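Local coordinates for regulatory protein SWI6 (Saccharomyces cerevisiae, PDB 1SW6), which acts in cell-cycle-dependent transcription as the subunit that SBF and MBF share, pairing with SWI4 or MBP1, and is seen here as its ankyrin-repeat domain, at the interface of chains A and B. Sequence-based numbering; all coordinates share one arbitrary frame. Chains: chain A/B, Regulatory protein SWI6.

The interface of chains A and B. Residues chain A 175-176, 179-180; chain B 294-297.
The short helix 176-179 of chain A, with A:Val175 before it and A:Ser180 after it, meets the loop of B:Gly294 and B:Asn295 and the first turn of helix 296-305 in chain B. A:Asp179 reaches the N-terminal end of that chain B helix, where its carboxylate oxygen OD2 accepts a hydrogen bond from the backbone N of B:Ile296 at 3.0 Å. The donor arrives on the anti side of the carboxylate, 29° out of its plane, and the bond is bent, with 144° at the hydrogen. The positive end of the helix dipole would probably favour the charged carboxylate here. Water 2 links OD2 to the next helix amide, B:Ser297 N, 3.1 Å from the water. At the base of the same side chain, CB of A:Asp179 packs against B:Ile296, 3.5 Å from CG1, and the two side chains cross obliquely. An alanine in place of A:Asp179 would probably leave the amide of B:Ile296 without this acceptor and water 2 without this chain A oxygen. B:Asn295 extends with CG anti to its backbone N (chi1 178°), which turns a face of its amide to A:Val175, whose methyl CG2 lies over it, 3.8 Å from ND2. Water 1 joins that same ND2, at 2.9 Å, to the side-chain oxygen OD1 of A:Asn176. On the other flank, the hydroxyl OG of A:Ser180 donates to the backbone O of A:Asn176 at 2.9 Å, and water 3 connects this hydroxyl to the carbonyl O of B:Gly294. This small, partly water-mediated patch helps join two copies of the SWI6 ankyrin-repeat domain in a contact without exact two-fold symmetry, which may reflect crystal packing rather than a biological dimer.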
ATOM      1  N   VAL A 175      -4.215   5.226  -9.411  1.00 32.78           N
ATOM      2  CA  VAL A 175      -4.172   5.840 -10.737  1.00 33.49           C
ATOM      3  C   VAL A 175      -3.438   4.984 -11.737  1.00 33.38           C
ATOM      4  O   VAL A 175      -3.384   5.313 -12.921  1.00 35.36           O
ATOM      5  CB  VAL A 175      -3.474   7.217 -10.731  1.00 34.83           C
ATOM      6  CG1 VAL A 175      -4.101   8.118  -9.688  1.00 34.55           C
ATOM      7  CG2 VAL A 175      -1.979   7.043 -10.507  1.00 33.21           C
ATOM      8  N   ASN A 176      -2.877   3.885 -11.258  1.00 33.59           N
ATOM      9  CA  ASN A 176      -2.102   2.980 -12.094  1.00 34.05           C
ATOM     10  C   ASN A 176      -2.736   2.514 -13.401  1.00 34.36           C
ATOM     11  O   ASN A 176      -2.068   2.480 -14.434  1.00 32.35           O
ATOM     12  CB  ASN A 176      -1.682   1.771 -11.261  1.00 34.19           C
ATOM     13  CG  ASN A 176      -0.748   2.150 -10.132  1.00 34.73           C
ATOM     14  OD1 ASN A 176      -1.062   3.041  -9.335  1.00 37.37           O
ATOM     15  ND2 ASN A 176       0.407   1.484 -10.055  1.00 34.25           N
ATOM     16  N   ASP A 179      -3.007   5.714 -15.804  1.00 36.99           N
ATOM     17  CA  ASP A 179      -1.700   6.078 -16.335  1.00 38.33           C
ATOM     18  C   ASP A 179      -1.224   5.068 -17.363  1.00 38.39           C
ATOM     19  O   ASP A 179      -0.634   5.438 -18.378  1.00 37.66           O
ATOM     20  CB  ASP A 179      -0.668   6.171 -15.210  1.00 38.88           C
ATOM     21  CG  ASP A 179      -0.886   7.382 -14.317  1.00 39.01           C
ATOM     22  OD1 ASP A 179      -1.789   8.192 -14.613  1.00 40.70           O
ATOM     23  OD2 ASP A 179      -0.149   7.527 -13.320  1.00 41.20           O
ATOM     24  N   SER A 180      -1.501   3.794 -17.107  1.00 38.91           N
ATOM     25  CA  SER A 180      -1.075   2.728 -18.005  1.00 39.13           C
ATOM     26  C   SER A 180      -2.063   2.438 -19.129  1.00 39.24           C
ATOM     27  O   SER A 180      -1.763   1.659 -20.027  1.00 38.82           O
ATOM     28  CB  SER A 180      -0.817   1.444 -17.209  1.00 39.72           C
ATOM     29  OG  SER A 180       0.094   1.680 -16.149  1.00 42.07           O
TER
ATOM     30  N   GLY B 294       3.928   1.351 -12.572  1.00 36.66           N
ATOM     31  CA  GLY B 294       2.910   2.007 -13.380  1.00 36.72           C
ATOM     32  C   GLY B 294       2.259   3.303 -12.903  1.00 36.32           C
ATOM     33  O   GLY B 294       1.242   3.706 -13.472  1.00 36.15           O
ATOM     34  N   ASN B 295       2.797   3.939 -11.861  1.00 33.90           N
ATOM     35  CA  ASN B 295       2.247   5.222 -11.400  1.00 33.99           C
ATOM     36  C   ASN B 295       3.217   6.246 -12.002  1.00 32.66           C
ATOM     37  O   ASN B 295       4.353   6.368 -11.550  1.00 32.84           O
ATOM     38  CB  ASN B 295       2.241   5.307  -9.868  1.00 32.35           C
ATOM     39  CG  ASN B 295       1.711   6.637  -9.349  1.00 33.95           C
ATOM     40  OD1 ASN B 295       1.923   7.683  -9.963  1.00 31.97           O
ATOM     41  ND2 ASN B 295       1.029   6.605  -8.200  1.00 31.11           N
ATOM     42  N   ILE B 296       2.776   6.943 -13.048  1.00 32.21           N
ATOM     43  CA  ILE B 296       3.609   7.935 -13.736  1.00 33.24           C
ATOM     44  C   ILE B 296       4.093   9.067 -12.841  1.00 33.02           C
ATOM     45  O   ILE B 296       5.236   9.512 -12.960  1.00 32.96           O
ATOM     46  CB  ILE B 296       2.855   8.579 -14.928  1.00 35.49           C
ATOM     47  CG1 ILE B 296       2.499   7.517 -15.962  1.00 39.90           C
ATOM     48  CG2 ILE B 296       3.722   9.650 -15.582  1.00 36.99           C
ATOM     49  CD1 ILE B 296       1.661   8.061 -17.130  1.00 41.14           C
ATOM     50  N   SER B 297       3.235   9.546 -11.943  1.00 32.13           N
ATOM     51  CA  SER B 297       3.638  10.645 -11.073  1.00 31.98           C
ATOM     52  C   SER B 297       4.857  10.307 -10.210  1.00 32.11           C
ATOM     53  O   SER B 297       5.647  11.197  -9.891  1.00 31.89           O
ATOM     54  CB  SER B 297       2.463  11.086 -10.187  1.00 33.27           C
ATOM     55  OG  SER B 297       1.965  10.023  -9.385  1.00 35.79           O
TER
HETATM   56  O   HOH W   1      -0.081   4.188  -7.050  1.00 36.81           O
HETATM   57  O   HOH W   2       0.118   9.624 -11.911  1.00 44.07           O
HETATM   58  O   HOH W   3       2.181   3.747 -16.261  1.00 50.08           O